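Local coordinates for ribose ABC transporter, substrate binding protein (Conexibacter woesei, PDB 4KQ9), which probably binds a sugar such as ribose outside the membrane and delivers it to an ABC transporter for uptake, at residues V10-G16 against D39-S45; I53-D57 against P79-G83. The protein carries 1 engineered substitution. All blocks are in the same frame, centred on the assembly; numbering follows the deposited sequence.

Interaction 1. Residues V10-G16 against D39-S45; sequences VVYSTFG and DFDISTS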
ATOM      1  N   VAL A  10      -3.447  -8.254  22.760  1.00 24.15           N
ATOM      2  CA  VAL A  10      -3.838  -7.686  21.491  1.00 20.76           C
ATOM      3  C   VAL A  10      -3.637  -8.710  20.424  1.00 21.35           C
ATOM      4  O   VAL A  10      -2.624  -9.423  20.434  1.00 23.02           O
ATOM      5  CB  VAL A  10      -2.953  -6.496  21.188  1.00 20.59           C
ATOM      6  CG1 VAL A  10      -3.165  -6.000  19.740  1.00 20.92           C
ATOM      7  CG2 VAL A  10      -3.203  -5.417  22.218  1.00 22.04           C
ATOM      8  N   VAL A  11      -4.573  -8.740  19.494  1.00 22.93           N
ATOM      9  CA  VAL A  11      -4.538  -9.619  18.378  1.00 24.40           C
ATOM     10  C   VAL A  11      -4.556  -8.843  17.067  1.00 25.38           C
ATOM     11  O   VAL A  11      -5.354  -7.920  16.925  1.00 22.78           O
ATOM     12  CB  VAL A  11      -5.762 -10.499  18.386  1.00 25.63           C
ATOM     13  CG1 VAL A  11      -5.781 -11.368  17.144  1.00 26.78           C
ATOM     14  CG2 VAL A  11      -5.738 -11.393  19.646  1.00 28.45           C
ATOM     15  N   TYR A  12      -3.684  -9.260  16.137  1.00 20.99           N
ATOM     16  CA  TYR A  12      -3.708  -8.857  14.725  1.00 20.24           C
ATOM     17  C   TYR A  12      -4.217  -9.949  13.797  1.00 21.19           C
ATOM     18  O   TYR A  12      -3.507 -10.958  13.588  1.00 21.07           O
ATOM     19  CB  TYR A  12      -2.295  -8.477  14.287  1.00 19.03           C
ATOM     20  CG  TYR A  12      -2.135  -8.008  12.871  1.00 20.36           C
ATOM     21  CD1 TYR A  12      -3.123  -7.283  12.223  1.00 21.91           C
ATOM     22  CD2 TYR A  12      -0.935  -8.172  12.224  1.00 22.69           C
ATOM     23  CE1 TYR A  12      -2.938  -6.803  10.941  1.00 20.12           C
ATOM     24  CE2 TYR A  12      -0.751  -7.723  10.937  1.00 22.57           C
ATOM     25  CZ  TYR A  12      -1.754  -7.022  10.327  1.00 20.02           C
ATOM     26  OH  TYR A  12      -1.574  -6.606   9.079  1.00 20.64           O
ATOM     27  N   SER A  13      -5.377  -9.677  13.189  1.00 20.79           N
ATOM     28  CA  SER A  13      -5.986 -10.449  12.161  1.00 22.17           C
ATOM     29  C   SER A  13      -5.586  -9.976  10.784  1.00 24.18           C
ATOM     30  O   SER A  13      -5.973  -8.859  10.350  1.00 18.45           O
ATOM     31  CB  SER A  13      -7.505 -10.398  12.259  1.00 23.38           C
ATOM     32  OG  SER A  13      -8.070 -10.691  10.980  1.00 22.77           O
ATOM     33  N   THR A  14      -4.783 -10.832  10.120  1.00 22.45           N
ATOM     34  CA  THR A  14      -4.363 -10.597   8.757  1.00 24.46           C
ATOM     35  C   THR A  14      -4.696 -11.837   7.882  1.00 30.97           C
ATOM     36  O   THR A  14      -5.503 -12.730   8.290  1.00 29.24           O
ATOM     37  CB  THR A  14      -2.911 -10.094   8.710  1.00 24.27           C
ATOM     38  OG1 THR A  14      -2.602  -9.614   7.387  1.00 24.96           O
ATOM     39  CG2 THR A  14      -1.898 -11.132   9.160  1.00 23.79           C
ATOM     40  N   PHE A  15      -4.191 -11.827   6.654  1.00 33.69           N
ATOM     41  CA  PHE A  15      -4.477 -12.886   5.692  1.00 34.93           C
ATOM     42  C   PHE A  15      -3.231 -13.080   4.820  1.00 35.64           C
ATOM     43  O   PHE A  15      -2.270 -12.278   4.880  1.00 33.73           O
ATOM     44  CB  PHE A  15      -5.724 -12.554   4.866  1.00 34.72           C
ATOM     45  CG  PHE A  15      -5.599 -11.295   4.059  1.00 36.93           C
ATOM     46  CD1 PHE A  15      -5.080 -11.330   2.753  1.00 37.19           C
ATOM     47  CD2 PHE A  15      -5.961 -10.062   4.609  1.00 36.04           C
ATOM     48  CE1 PHE A  15      -4.958 -10.178   2.015  1.00 35.63           C
ATOM     49  CE2 PHE A  15      -5.813  -8.902   3.867  1.00 34.63           C
ATOM     50  CZ  PHE A  15      -5.323  -8.965   2.581  1.00 35.60           C
ATOM     51  N   GLY A  16      -3.227 -14.177   4.061  1.00 39.36           N
ATOM     52  CA  GLY A  16      -2.157 -14.436   3.098  1.00 36.14           C
ATOM     53  C   GLY A  16      -0.796 -14.735   3.701  1.00 40.54           C
ATOM     54  O   GLY A  16       0.102 -13.857   3.740  1.00 37.54           O
ATOM     55  N   ASP A  39       1.055  -8.854  25.415  1.00 30.20           N
ATOM     56  CA  ASP A  39       0.737 -10.226  25.037  1.00 34.19           C
ATOM     57  C   ASP A  39       0.073 -10.204  23.664  1.00 29.96           C
ATOM     58  O   ASP A  39      -1.123  -9.881  23.525  1.00 29.92           O
ATOM     59  CB  ASP A  39      -0.167 -10.926  26.071  1.00 35.93           C
ATOM     60  CG  ASP A  39      -0.496 -12.357  25.668  1.00 40.56           C
ATOM     61  OD1 ASP A  39       0.316 -12.986  24.961  1.00 42.95           O
ATOM     62  OD2 ASP A  39      -1.576 -12.854  26.028  1.00 44.86           O
ATOM     63  N   PHE A  40       0.851 -10.578  22.651  1.00 28.95           N
ATOM     64  CA  PHE A  40       0.510 -10.282  21.249  1.00 26.52           C
ATOM     65  C   PHE A  40       0.416 -11.535  20.373  1.00 28.82           C
ATOM     66  O   PHE A  40       1.361 -12.303  20.263  1.00 35.71           O
ATOM     67  CB  PHE A  40       1.517  -9.272  20.655  1.00 24.55           C
ATOM     68  CG  PHE A  40       1.265  -8.927  19.185  1.00 24.00           C
ATOM     69  CD1 PHE A  40       0.148  -8.240  18.803  1.00 24.50           C
ATOM     70  CD2 PHE A  40       2.163  -9.300  18.192  1.00 23.43           C
ATOM     71  CE1 PHE A  40      -0.103  -7.962  17.467  1.00 23.67           C
ATOM     72  CE2 PHE A  40       1.934  -8.996  16.876  1.00 23.55           C
ATOM     73  CZ  PHE A  40       0.803  -8.322  16.512  1.00 23.90           C
ATOM     74  N   ASP A  41      -0.703 -11.727  19.719  1.00 28.35           N
ATOM     75  CA  ASP A  41      -0.807 -12.777  18.733  1.00 31.93           C
ATOM     76  C   ASP A  41      -1.159 -12.257  17.362  1.00 30.09           C
ATOM     77  O   ASP A  41      -1.933 -11.349  17.241  1.00 25.90           O
ATOM     78  CB  ASP A  41      -1.907 -13.750  19.127  1.00 36.88           C
ATOM     79  CG  ASP A  41      -1.382 -14.873  20.002  1.00 44.27           C
ATOM     80  OD1 ASP A  41      -0.856 -14.584  21.117  1.00 46.91           O
ATOM     81  OD2 ASP A  41      -1.465 -16.036  19.543  1.00 55.64           O
ATOM     82  N   ILE A  42      -0.647 -12.924  16.334  1.00 25.92           N
ATOM     83  CA  ILE A  42      -1.118 -12.740  14.972  1.00 26.50           C
ATOM     84  C   ILE A  42      -1.917 -13.931  14.479  1.00 27.47           C
ATOM     85  O   ILE A  42      -1.379 -15.056  14.403  1.00 30.91           O
ATOM     86  CB  ILE A  42       0.075 -12.567  14.045  1.00 23.85           C
ATOM     87  CG1 ILE A  42       0.790 -11.298  14.426  1.00 28.82           C
ATOM     88  CG2 ILE A  42      -0.392 -12.547  12.599  1.00 24.69           C
ATOM     89  CD1 ILE A  42       2.085 -11.045  13.700  1.00 31.27           C
ATOM     90  N   SER A  43      -3.139 -13.693  14.035  1.00 28.60           N
ATOM     91  CA  SER A  43      -3.925 -14.716  13.412  1.00 28.59           C
ATOM     92  C   SER A  43      -4.052 -14.482  11.912  1.00 32.77           C
ATOM     93  O   SER A  43      -4.533 -13.441  11.488  1.00 29.86           O
ATOM     94  CB  SER A  43      -5.309 -14.755  14.060  1.00 32.39           C
ATOM     95  OG  SER A  43      -6.276 -15.239  13.145  1.00 38.30           O
ATOM     96  N   THR A  44      -3.665 -15.474  11.103  1.00 32.94           N
ATOM     97  CA  THR A  44      -3.587 -15.291   9.657  1.00 34.32           C
ATOM     98  C   THR A  44      -4.537 -16.214   8.999  1.00 38.50           C
ATOM     99  O   THR A  44      -4.401 -17.418   9.125  1.00 45.24           O
ATOM    100  CB  THR A  44      -2.200 -15.593   9.111  1.00 32.00           C
ATOM    101  OG1 THR A  44      -1.219 -14.873   9.864  1.00 32.59           O
ATOM    102  CG2 THR A  44      -2.096 -15.185   7.635  1.00 33.10           C
ATOM    103  N   SER A  45      -5.477 -15.667   8.254  1.00 36.69           N
ATOM    104  CA  SER A  45      -6.492 -16.483   7.708  1.00 36.89           C
ATOM    105  C   SER A  45      -6.159 -16.833   6.248  1.00 40.67           C
ATOM    106  O   SER A  45      -5.163 -16.363   5.662  1.00 35.51           O
ATOM    107  CB  SER A  45      -7.832 -15.802   7.871  1.00 38.16           C
ATOM    108  OG  SER A  45      -7.980 -14.819   6.883  1.00 42.46           O
TER
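Val-10 N donates to Asp-39 O at 2.9 Å, the first rung of a continuous backbone hydrogen-bond ladder that joins Val-10 to Gly-16 and Asp-39 to Ser-45 as neighbouring parallel strands. It continues through Asp-41 N to Val-10 O, Tyr-12 N to Asp-41 O, Ser-43 N to Tyr-12 O, Thr-14 N to Ser-43 O and Ser-45 N to Thr-14 O. The ladder ends in a weak bond from Gly-16 N to Ser-45 O, 3.3 Å, where the first strand turns into loop. CA-H...O contacts fill the gaps, as from Val-11 CA to Asp-41 O at 3.3 Å.

Apolar contacts gather on the face of Val-10, Tyr-12, Phe-40 and Ile-42. With CG anti to the backbone N (chi1 179°), the end of the Phe-40 ring comes in obliquely toward the first strand: CD1 lies 3.4 Å from Val-10 O, and CZ 3.8 Å from Tyr-12 CB. Ile-42 CG1 reaches the edge of the Tyr-12 ring, 4.2 Å from CD2, while helices 20-35 and 247-264 pack against this face.

Three polar side chains find partners beyond the pair. On one face Ser-13 OG bonds to Gln-52 and Ser-43 OG to Ser-55; on the other, Tyr-12 OH bonds to Ser-70. Backbone amides thus fix the register, the serines tie both strands to helix 49-61, and Tyr-12 ties the first to the end of neighbouring strand 66-69.

Interaction 2. Residues I53-D57 against P79-G83; sequences IDSID and PTIKG
Thr-80 packs against Ile-53, Ile-56 and Asp-57. Its chi1 of -39° places OG1 beside the backbone N and CG2 on the other side, toward Ile-56 and Asp-57. The methyl packs mainly on Ile-56, with Thr-80 CG2 3.5 Å from Ile-56 CG2 on the buried side. The hydroxyl branch turns mainly to Ile-53, with OG1 3.5 Å from Ile-53 CG2 and 3.6 Å from Ile-53 CG1. Deeper in, Ile-56 CD1 approaches Ile-81 CG1 at 4.3 Å, and both isoleucines rest on Val-69 of the strand beneath.

Asp-57 marks the solvent side. Its carboxylate swings in toward Thr-80 until OD1 is 3.0 Å from Thr-80 CG2, a tight approach of oxygen to methyl carbon whose exact value is doubtful. What makes this flank loose is the exposure of Asp-57 and the lack of any hydrogen bond between the two segments, which bury only 204 Å² between them.

The axes of segments 53-57 and 79-83 stand 9.9 Å apart and run almost parallel, at 8°. Such side-by-side alignment of helical segments, over a parallel sheet to which both Ile-56 and Ile-81 reach, places helices 49-61 and 78-86 in the Rossmann-like alpha/beta lobe characteristic of periplasmic binding proteins.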
ATOM      1  N   ILE A  53     -13.540 -13.472   8.554  1.00 35.82           N
ATOM      2  CA  ILE A  53     -14.690 -13.263   9.443  1.00 38.01           C
ATOM      3  C   ILE A  53     -14.744 -14.251  10.615  1.00 39.71           C
ATOM      4  O   ILE A  53     -14.954 -13.840  11.761  1.00 41.19           O
ATOM      5  CB  ILE A  53     -15.981 -13.289   8.654  1.00 37.77           C
ATOM      6  CG1 ILE A  53     -16.035 -12.062   7.781  1.00 38.56           C
ATOM      7  CG2 ILE A  53     -17.190 -13.326   9.579  1.00 41.54           C
ATOM      8  CD1 ILE A  53     -17.173 -12.067   6.798  1.00 39.38           C
ATOM      9  N   ASP A  54     -14.515 -15.539  10.358  1.00 38.91           N
ATOM     10  CA  ASP A  54     -14.525 -16.513  11.452  1.00 40.05           C
ATOM     11  C   ASP A  54     -13.352 -16.227  12.341  1.00 39.95           C
ATOM     12  O   ASP A  54     -13.415 -16.387  13.585  1.00 37.22           O
ATOM     13  CB  ASP A  54     -14.350 -17.983  10.973  1.00 45.53           C
ATOM     14  CG  ASP A  54     -15.408 -18.447   9.958  1.00 47.45           C
ATOM     15  OD1 ASP A  54     -16.537 -17.899   9.892  1.00 49.01           O
ATOM     16  OD2 ASP A  54     -15.085 -19.412   9.222  1.00 57.99           O
ATOM     17  N   SER A  55     -12.236 -15.854  11.722  1.00 38.48           N
ATOM     18  CA  SER A  55     -11.030 -15.693  12.529  1.00 38.42           C
ATOM     19  C   SER A  55     -11.225 -14.497  13.504  1.00 36.39           C
ATOM     20  O   SER A  55     -10.856 -14.566  14.679  1.00 30.32           O
ATOM     21  CB  SER A  55      -9.814 -15.526  11.648  1.00 39.46           C
ATOM     22  OG  SER A  55      -8.675 -15.278  12.441  1.00 42.16           O
ATOM     23  N   ILE A  56     -11.879 -13.449  13.004  1.00 35.28           N
ATOM     24  CA  ILE A  56     -12.102 -12.231  13.773  1.00 33.17           C
ATOM     25  C   ILE A  56     -13.139 -12.534  14.856  1.00 34.61           C
ATOM     26  O   ILE A  56     -12.880 -12.301  16.063  1.00 28.64           O
ATOM     27  CB  ILE A  56     -12.617 -11.106  12.861  1.00 31.95           C
ATOM     28  CG1 ILE A  56     -11.433 -10.540  12.063  1.00 30.62           C
ATOM     29  CG2 ILE A  56     -13.311 -10.007  13.674  1.00 31.39           C
ATOM     30  CD1 ILE A  56     -11.836  -9.639  10.943  1.00 30.55           C
ATOM     31  N   ASP A  57     -14.302 -13.021  14.391  1.00 33.33           N
ATOM     32  CA  ASP A  57     -15.410 -13.477  15.280  1.00 38.66           C
ATOM     33  C   ASP A  57     -14.839 -14.313  16.395  1.00 36.42           C
ATOM     34  O   ASP A  57     -15.203 -14.173  17.543  1.00 42.71           O
ATOM     35  CB  ASP A  57     -16.461 -14.326  14.517  1.00 40.44           C
ATOM     36  CG  ASP A  57     -17.481 -13.487  13.739  1.00 47.49           C
ATOM     37  OD1 ASP A  57     -17.736 -12.318  14.107  1.00 53.85           O
ATOM     38  OD2 ASP A  57     -18.051 -13.996  12.734  1.00 49.70           O
ATOM     39  N   PRO A  79     -19.832  -5.826   9.010  1.00 35.29           N
ATOM     40  CA  PRO A  79     -20.661  -6.290  10.134  1.00 34.59           C
ATOM     41  C   PRO A  79     -19.869  -6.887  11.284  1.00 31.62           C
ATOM     42  O   PRO A  79     -20.095  -6.594  12.443  1.00 37.62           O
ATOM     43  CB  PRO A  79     -21.538  -7.380   9.480  1.00 37.54           C
ATOM     44  CG  PRO A  79     -21.676  -6.913   8.086  1.00 38.49           C
ATOM     45  CD  PRO A  79     -20.322  -6.352   7.732  1.00 38.92           C
ATOM     46  N   THR A  80     -18.918  -7.716  10.946  1.00 29.58           N
ATOM     47  CA  THR A  80     -18.062  -8.319  11.931  1.00 31.74           C
ATOM     48  C   THR A  80     -17.219  -7.280  12.718  1.00 30.00           C
ATOM     49  O   THR A  80     -17.143  -7.299  13.924  1.00 26.17           O
ATOM     50  CB  THR A  80     -17.105  -9.293  11.220  1.00 34.18           C
ATOM     51  OG1 THR A  80     -17.809  -9.979  10.176  1.00 40.32           O
ATOM     52  CG2 THR A  80     -16.498 -10.278  12.211  1.00 33.82           C
ATOM     53  N   ILE A  81     -16.577  -6.357  12.027  1.00 31.25           N
ATOM     54  CA  ILE A  81     -15.699  -5.438  12.752  1.00 32.01           C
ATOM     55  C   ILE A  81     -16.599  -4.472  13.584  1.00 29.43           C
ATOM     56  O   ILE A  81     -16.355  -4.225  14.747  1.00 33.33           O
ATOM     57  CB  ILE A  81     -14.755  -4.739  11.774  1.00 30.54           C
ATOM     58  CG1 ILE A  81     -13.797  -5.795  11.216  1.00 29.52           C
ATOM     59  CG2 ILE A  81     -14.033  -3.603  12.499  1.00 30.11           C
ATOM     60  CD1 ILE A  81     -13.032  -5.369   9.982  1.00 30.64           C
ATOM     61  N   LYS A  82     -17.684  -4.005  12.990  1.00 33.82           N
ATOM     62  CA  LYS A  82     -18.723  -3.270  13.731  1.00 36.29           C
ATOM     63  C   LYS A  82     -19.179  -4.053  14.964  1.00 34.45           C
ATOM     64  O   LYS A  82     -19.417  -3.487  16.047  1.00 34.36           O
ATOM     65  CB  LYS A  82     -19.900  -2.999  12.816  1.00 38.76           C
ATOM     66  CG  LYS A  82     -20.843  -1.952  13.348  1.00 46.26           C
ATOM     67  CD  LYS A  82     -21.752  -1.391  12.263  1.00 53.11           C
ATOM     68  CE  LYS A  82     -23.012  -2.223  12.077  1.00 60.48           C
ATOM     69  NZ  LYS A  82     -24.101  -1.407  11.474  1.00 67.41           N
ATOM     70  N   GLY A  83     -19.239  -5.369  14.821  1.00 33.99           N
ATOM     71  CA  GLY A  83     -19.612  -6.208  15.937  1.00 33.46           C
ATOM     72  C   GLY A  83     -18.605  -6.184  17.039  1.00 36.93           C
ATOM     73  O   GLY A  83     -18.989  -6.136  18.216  1.00 39.09           O
TER

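Overall arrangement
From the N terminus, strand 9-15 leads through helix 20-35 to strand 39-45, and interaction 1 closes this first beta-alpha-beta unit at one edge of the six-stranded sheet. The chain then enters helix 49-61, returns to the sheet as strand 66-69, beside strand 9-15, and reaches helix 78-86, where interaction 2 closes the next loop. The two closures follow in series, neither nested nor crossed. Their centres lie about 13 Å apart, and they meet directly: besides the serine link between strand 39-45 and helix 49-61, Ile-56 packs on Ser-13. Interaction 1 forms an edge of the sheet, while interaction 2 joins two helices of one layer packed on that sheet, within the same lobe.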